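Local coordinates for protein inosine-uridine nucleoside N-ribohydrolase (Xanthomonas oryzae pv. oryzae, PDB 4KL0) that binds calcium and, as a bacterial effector of the nucleoside hydrolase family, may hydrolyse N-glycosyl bonds, although its substrate is not established, at residues A[220-231]-A[346-355]. Residues are numbered along the deposited sequence; the frame is centred on the assembly and turned at random.
Sequences PLRILTKEAAYK and PVEHVGHAEV
Val350 overlaps Leu224 and Ala228 with its CG1 methyl, which lies 4.0 Å from Leu224 CD1, while its other methyl, CG2, rests against the CG methylene of Arg222. The arginine chain starts with CG anti to the backbone N (chi1 -178°) and bends at chi3, which turns the guanidinium edge-on to Glu348. Its NE and NH2 both grip the same oxygen, with NH2 2.7 Å from Glu348 OE1 on that atom's syn lone pair and NE coming from above the carboxylate plane. The guanidinium and carboxylate planes are 49° apart. The remaining nitrogen, NH1, is hydrogen-bonded to Ala324 O.

Beneath these side chains, 221-224 and 347-350 run parallel, in register and at 18° to each other, joined by five backbone bonds from Leu221 N–Pro346 O to Thr225 N–Val350 O. They are neighbouring strands of the Rossmann-like sheet of the nucleoside hydrolase fold, in which strand 172-178 flanks 221-224 on the side away from 347-350. On the other face Leu221 CD1 meets Val347 CG2 beside helix 204-216, and Ile223 packs on Tyr211 of that helix.

Past the strand ends, Thr225 takes the N-cap position of helix 226-231. Its CG2 methyl touches the edge of the His349 ring, 3.5 Å from NE2, and one water is shared by Thr225 OG1, Glu227 OE1 and His349 NE2. Farther along, Ala228 CB sits 3.7 Å from Val355 CG2. Lys231 stretches alongside the turn 352-355, where its NZ donates to two carbonyls, 2.8 Å from Val355 O and 3.1 Å from His352 O; Val355 N reaches the latter oxygen from the opposite face of its plane.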
ATOM      1  N   PRO A 220     -16.971   6.067   6.357  1.00 17.94           N
ATOM      2  CA  PRO A 220     -16.948   4.643   5.969  1.00 18.13           C
ATOM      3  C   PRO A 220     -15.506   4.084   6.033  1.00 16.61           C
ATOM      4  O   PRO A 220     -14.595   4.760   5.570  1.00 17.35           O
ATOM      5  CB  PRO A 220     -17.413   4.646   4.513  1.00 21.48           C
ATOM      6  CG  PRO A 220     -18.236   5.953   4.396  1.00 22.94           C
ATOM      7  CD  PRO A 220     -17.582   6.949   5.342  1.00 19.20           C
ATOM      8  N   LEU A 221     -15.353   2.893   6.573  1.00 16.80           N
ATOM      9  CA  LEU A 221     -14.061   2.190   6.623  1.00 18.00           C
ATOM     10  C   LEU A 221     -14.089   0.988   5.740  1.00 18.08           C
ATOM     11  O   LEU A 221     -15.064   0.220   5.741  1.00 19.92           O
ATOM     12  CB  LEU A 221     -13.806   1.671   8.049  1.00 20.80           C
ATOM     13  CG  LEU A 221     -13.284   2.508   9.184  1.00 19.93           C
ATOM     14  CD1 LEU A 221     -13.156   1.572  10.417  1.00 19.07           C
ATOM     15  CD2 LEU A 221     -11.920   3.116   8.795  1.00 19.85           C
ATOM     16  N   ARG A 222     -13.031   0.744   4.963  1.00 13.97           N
ATOM     17  CA  ARG A 222     -12.980  -0.456   4.167  1.00 15.83           C
ATOM     18  C   ARG A 222     -11.627  -1.111   4.463  1.00 16.43           C
ATOM     19  O   ARG A 222     -10.606  -0.443   4.317  1.00 16.18           O
ATOM     20  CB  ARG A 222     -13.070  -0.152   2.675  1.00 14.95           C
ATOM     21  CG  ARG A 222     -13.068  -1.402   1.799  1.00 17.54           C
ATOM     22  CD  ARG A 222     -13.355  -1.024   0.335  1.00 18.81           C
ATOM     23  NE  ARG A 222     -14.754  -0.633   0.275  1.00 21.44           N
ATOM     24  CZ  ARG A 222     -15.350  -0.196  -0.824  1.00 26.13           C
ATOM     25  NH1 ARG A 222     -14.657  -0.113  -1.962  1.00 25.04           N
ATOM     26  NH2 ARG A 222     -16.632   0.127  -0.783  1.00 26.79           N
ATOM     27  N   ILE A 223     -11.652  -2.342   4.953  1.00 14.82           N
ATOM     28  CA  ILE A 223     -10.434  -2.974   5.507  1.00 13.57           C
ATOM     29  C   ILE A 223     -10.108  -4.166   4.630  1.00 15.80           C
ATOM     30  O   ILE A 223     -10.900  -5.134   4.487  1.00 17.08           O
ATOM     31  CB  ILE A 223     -10.596  -3.482   6.934  1.00 14.50           C
ATOM     32  CG1 ILE A 223     -11.124  -2.447   7.950  1.00 18.77           C
ATOM     33  CG2 ILE A 223      -9.229  -4.038   7.431  1.00 16.58           C
ATOM     34  CD1 ILE A 223     -10.246  -1.309   8.171  1.00 21.98           C
ATOM     35  N   LEU A 224      -8.950  -4.114   3.998  1.00 13.22           N
ATOM     36  CA  LEU A 224      -8.544  -5.203   3.118  1.00 13.98           C
ATOM     37  C   LEU A 224      -7.520  -6.022   3.882  1.00 16.53           C
ATOM     38  O   LEU A 224      -6.619  -5.455   4.502  1.00 17.63           O
ATOM     39  CB  LEU A 224      -7.838  -4.655   1.866  1.00 13.63           C
ATOM     40  CG  LEU A 224      -7.525  -5.718   0.795  1.00 17.16           C
ATOM     41  CD1 LEU A 224      -7.944  -5.248  -0.563  1.00 16.67           C
ATOM     42  CD2 LEU A 224      -5.978  -6.161   0.788  1.00 14.68           C
ATOM     43  N   THR A 225      -7.628  -7.332   3.840  1.00 18.03           N
ATOM     44  CA  THR A 225      -6.826  -8.171   4.730  1.00 15.49           C
ATOM     45  C   THR A 225      -5.854  -9.012   3.893  1.00 14.99           C
ATOM     46  O   THR A 225      -5.933  -9.122   2.641  1.00 17.72           O
ATOM     47  CB  THR A 225      -7.736  -9.120   5.506  1.00 20.43           C
ATOM     48  OG1 THR A 225      -8.300 -10.060   4.591  1.00 25.38           O
ATOM     49  CG2 THR A 225      -8.838  -8.351   6.146  1.00 23.87           C
ATOM     50  N   LYS A 226      -4.893  -9.631   4.542  1.00 16.77           N
ATOM     51  CA  LYS A 226      -3.879 -10.364   3.790  1.00 18.81           C
ATOM     52  C   LYS A 226      -4.473 -11.511   2.925  1.00 17.63           C
ATOM     53  O   LYS A 226      -3.928 -11.829   1.882  1.00 19.76           O
ATOM     54  CB  LYS A 226      -2.793 -10.895   4.760  1.00 21.71           C
ATOM     55  CG  LYS A 226      -3.358 -11.874   5.786  1.00 24.18           C
ATOM     56  CD  LYS A 226      -2.374 -12.150   6.914  1.00 24.71           C
ATOM     57  CE  LYS A 226      -2.929 -13.259   7.843  1.00 28.28           C
ATOM     58  NZ  LYS A 226      -1.792 -13.942   8.557  1.00 40.45           N
ATOM     59  N   GLU A 227      -5.602 -12.101   3.365  1.00 19.22           N
ATOM     60  CA  GLU A 227      -6.252 -13.167   2.582  1.00 20.59           C
ATOM     61  C   GLU A 227      -6.732 -12.735   1.193  1.00 18.98           C
ATOM     62  O   GLU A 227      -6.769 -13.552   0.234  1.00 21.90           O
ATOM     63  CB  GLU A 227      -7.390 -13.789   3.412  1.00 24.82           C
ATOM     64  CG  GLU A 227      -6.835 -14.587   4.605  1.00 28.59           C
ATOM     65  CD  GLU A 227      -6.575 -13.722   5.835  1.00 31.25           C
ATOM     66  OE1 GLU A 227      -7.011 -12.524   5.861  1.00 29.65           O
ATOM     67  OE2 GLU A 227      -5.937 -14.246   6.791  1.00 37.78           O
ATOM     68  N   ALA A 228      -7.080 -11.455   1.070  1.00 18.50           N
ATOM     69  CA  ALA A 228      -7.486 -10.874  -0.211  1.00 19.28           C
ATOM     70  C   ALA A 228      -6.297 -10.906  -1.158  1.00 20.04           C
ATOM     71  O   ALA A 228      -6.435 -11.211  -2.338  1.00 21.86           O
ATOM     72  CB  ALA A 228      -7.970  -9.446  -0.005  1.00 17.57           C
ATOM     73  N   ALA A 229      -5.098 -10.592  -0.653  1.00 19.95           N
ATOM     74  CA  ALA A 229      -3.927 -10.638  -1.537  1.00 18.46           C
ATOM     75  C   ALA A 229      -3.518 -12.037  -1.997  1.00 22.12           C
ATOM     76  O   ALA A 229      -3.048 -12.217  -3.142  1.00 21.17           O
ATOM     77  CB  ALA A 229      -2.713  -9.929  -0.901  1.00 19.81           C
ATOM     78  N   TYR A 230      -3.665 -13.039  -1.113  1.00 22.40           N
ATOM     79  CA  TYR A 230      -3.260 -14.398  -1.461  1.00 26.36           C
ATOM     80  C   TYR A 230      -3.987 -14.815  -2.733  1.00 26.53           C
ATOM     81  O   TYR A 230      -3.418 -15.430  -3.651  1.00 27.08           O
ATOM     82  CB  TYR A 230      -3.607 -15.384  -0.319  1.00 27.34           C
ATOM     83  CG  TYR A 230      -2.934 -15.101   1.010  1.00 25.14           C
ATOM     84  CD1 TYR A 230      -1.790 -14.346   1.097  1.00 22.89           C
ATOM     85  CD2 TYR A 230      -3.451 -15.622   2.201  1.00 26.26           C
ATOM     86  CE1 TYR A 230      -1.165 -14.105   2.345  1.00 25.92           C
ATOM     87  CE2 TYR A 230      -2.851 -15.371   3.439  1.00 26.99           C
ATOM     88  CZ  TYR A 230      -1.715 -14.622   3.503  1.00 25.56           C
ATOM     89  OH  TYR A 230      -1.128 -14.424   4.740  1.00 29.68           O
ATOM     90  N   LYS A 231      -5.253 -14.448  -2.797  1.00 25.45           N
ATOM     91  CA  LYS A 231      -6.044 -14.881  -3.924  1.00 26.49           C
ATOM     92  C   LYS A 231      -5.587 -14.267  -5.265  1.00 30.43           C
ATOM     93  O   LYS A 231      -5.702 -14.890  -6.332  1.00 30.78           O
ATOM     94  CB  LYS A 231      -7.487 -14.550  -3.634  1.00 27.37           C
ATOM     95  CG  LYS A 231      -8.462 -15.200  -4.609  1.00 29.25           C
ATOM     96  CD  LYS A 231      -9.834 -15.241  -3.987  1.00 28.86           C
ATOM     97  CE  LYS A 231     -10.765 -16.129  -4.778  1.00 28.63           C
ATOM     98  NZ  LYS A 231     -12.136 -15.536  -4.683  1.00 26.56           N
ATOM     99  N   PRO A 346     -20.474   2.699   8.549  1.00 21.03           N
ATOM    100  CA  PRO A 346     -20.155   1.528   7.744  1.00 22.30           C
ATOM    101  C   PRO A 346     -18.726   1.062   7.899  1.00 20.05           C
ATOM    102  O   PRO A 346     -17.813   1.877   7.905  1.00 20.01           O
ATOM    103  CB  PRO A 346     -20.356   1.990   6.284  1.00 23.26           C
ATOM    104  CG  PRO A 346     -21.112   3.215   6.357  1.00 22.69           C
ATOM    105  CD  PRO A 346     -20.991   3.829   7.744  1.00 22.55           C
ATOM    106  N   VAL A 347     -18.582  -0.249   7.985  1.00 19.44           N
ATOM    107  CA  VAL A 347     -17.283  -0.905   8.006  1.00 21.09           C
ATOM    108  C   VAL A 347     -17.296  -2.117   7.082  1.00 22.69           C
ATOM    109  O   VAL A 347     -17.995  -3.077   7.314  1.00 24.90           O
ATOM    110  CB  VAL A 347     -16.878  -1.308   9.450  1.00 20.84           C
ATOM    111  CG1 VAL A 347     -15.505  -2.062   9.399  1.00 21.36           C
ATOM    112  CG2 VAL A 347     -16.819  -0.104  10.379  1.00 18.48           C
ATOM    113  N   GLU A 348     -16.535  -2.097   5.993  1.00 17.89           N
ATOM    114  CA  GLU A 348     -16.570  -3.196   5.069  1.00 19.97           C
ATOM    115  C   GLU A 348     -15.316  -4.032   5.100  1.00 21.09           C
ATOM    116  O   GLU A 348     -14.209  -3.497   5.315  1.00 19.47           O
ATOM    117  CB  GLU A 348     -16.754  -2.662   3.641  1.00 21.56           C
ATOM    118  CG  GLU A 348     -18.084  -1.988   3.423  1.00 23.82           C
ATOM    119  CD  GLU A 348     -18.120  -1.417   2.040  1.00 27.77           C
ATOM    120  OE1 GLU A 348     -17.198  -0.635   1.720  1.00 29.57           O
ATOM    121  OE2 GLU A 348     -19.036  -1.759   1.272  1.00 34.83           O
ATOM    122  N   HIS A 349     -15.470  -5.330   4.839  1.00 20.17           N
ATOM    123  CA  HIS A 349     -14.350  -6.236   4.867  1.00 19.35           C
ATOM    124  C   HIS A 349     -14.036  -6.761   3.485  1.00 21.22           C
ATOM    125  O   HIS A 349     -14.940  -7.198   2.726  1.00 21.06           O
ATOM    126  CB  HIS A 349     -14.644  -7.398   5.846  1.00 19.97           C
ATOM    127  CG  HIS A 349     -13.665  -8.529   5.744  1.00 21.03           C
ATOM    128  ND1 HIS A 349     -14.027  -9.797   5.337  1.00 24.47           N
ATOM    129  CD2 HIS A 349     -12.332  -8.576   5.960  1.00 24.57           C
ATOM    130  CE1 HIS A 349     -12.956 -10.576   5.305  1.00 24.07           C
ATOM    131  NE2 HIS A 349     -11.918  -9.866   5.705  1.00 24.29           N
ATOM    132  N   VAL A 350     -12.759  -6.708   3.100  1.00 18.17           N
ATOM    133  CA  VAL A 350     -12.338  -7.394   1.879  1.00 17.77           C
ATOM    134  C   VAL A 350     -11.287  -8.474   2.165  1.00 21.74           C
ATOM    135  O   VAL A 350     -10.092  -8.156   2.354  1.00 20.07           O
ATOM    136  CB  VAL A 350     -11.766  -6.423   0.787  1.00 16.20           C
ATOM    137  CG1 VAL A 350     -11.404  -7.181  -0.522  1.00 18.73           C
ATOM    138  CG2 VAL A 350     -12.763  -5.274   0.504  1.00 17.59           C
ATOM    139  N   GLY A 351     -11.733  -9.736   2.197  1.00 19.20           N
ATOM    140  CA  GLY A 351     -10.862 -10.889   2.316  1.00 20.72           C
ATOM    141  C   GLY A 351     -10.895 -11.780   1.089  1.00 21.04           C
ATOM    142  O   GLY A 351     -11.144 -11.308  -0.023  1.00 18.89           O
ATOM    143  N   HIS A 352     -10.626 -13.076   1.246  1.00 21.12           N
ATOM    144  CA  HIS A 352     -10.466 -13.908   0.046  1.00 22.30           C
ATOM    145  C   HIS A 352     -11.784 -14.023  -0.756  1.00 24.07           C
ATOM    146  O   HIS A 352     -11.784 -13.945  -1.992  1.00 22.57           O
ATOM    147  CB  HIS A 352      -9.931 -15.305   0.390  1.00 25.71           C
ATOM    148  CG  HIS A 352     -10.914 -16.160   1.109  1.00 29.08           C
ATOM    149  ND1 HIS A 352     -11.689 -17.098   0.463  1.00 36.13           N
ATOM    150  CD2 HIS A 352     -11.278 -16.203   2.415  1.00 35.56           C
ATOM    151  CE1 HIS A 352     -12.481 -17.695   1.345  1.00 35.45           C
ATOM    152  NE2 HIS A 352     -12.245 -17.176   2.538  1.00 37.19           N
ATOM    153  N   ALA A 353     -12.901 -14.150  -0.048  1.00 23.28           N
ATOM    154  CA  ALA A 353     -14.206 -14.391  -0.722  1.00 24.41           C
ATOM    155  C   ALA A 353     -14.658 -13.157  -1.505  1.00 23.94           C
ATOM    156  O   ALA A 353     -15.365 -13.224  -2.523  1.00 26.49           O
ATOM    157  CB  ALA A 353     -15.259 -14.753   0.313  1.00 28.58           C
ATOM    158  N   GLU A 354     -14.195 -12.026  -1.028  1.00 19.55           N
ATOM    159  CA  GLU A 354     -14.595 -10.732  -1.558  1.00 20.33           C
ATOM    160  C   GLU A 354     -13.772 -10.314  -2.776  1.00 22.28           C
ATOM    161  O   GLU A 354     -14.139  -9.358  -3.441  1.00 20.80           O
ATOM    162  CB  GLU A 354     -14.459  -9.660  -0.462  1.00 21.91           C
ATOM    163  CG  GLU A 354     -15.476  -9.758   0.677  1.00 21.58           C
ATOM    164  CD  GLU A 354     -15.194 -10.937   1.640  1.00 24.88           C
ATOM    165  OE1 GLU A 354     -14.020 -11.366   1.842  1.00 24.67           O
ATOM    166  OE2 GLU A 354     -16.183 -11.454   2.198  1.00 25.83           O
ATOM    167  N   VAL A 355     -12.643 -10.954  -3.036  1.00 21.27           N
ATOM    168  CA  VAL A 355     -11.952 -10.764  -4.301  1.00 21.53           C
ATOM    169  C   VAL A 355     -12.597 -11.683  -5.330  1.00 22.55           C
ATOM    170  O   VAL A 355     -12.237 -12.839  -5.426  1.00 23.18           O
ATOM    171  CB  VAL A 355     -10.441 -11.102  -4.196  1.00 24.63           C
ATOM    172  CG1 VAL A 355      -9.723 -10.804  -5.541  1.00 24.74           C
ATOM    173  CG2 VAL A 355      -9.823 -10.268  -3.061  1.00 18.08           C
TER
HETATM  174  O   HOH W   1     -16.924   1.032   3.509  1.00 28.01           O
HETATM  175  O   HOH W   2      -9.756 -12.114   5.814  1.00 30.03           O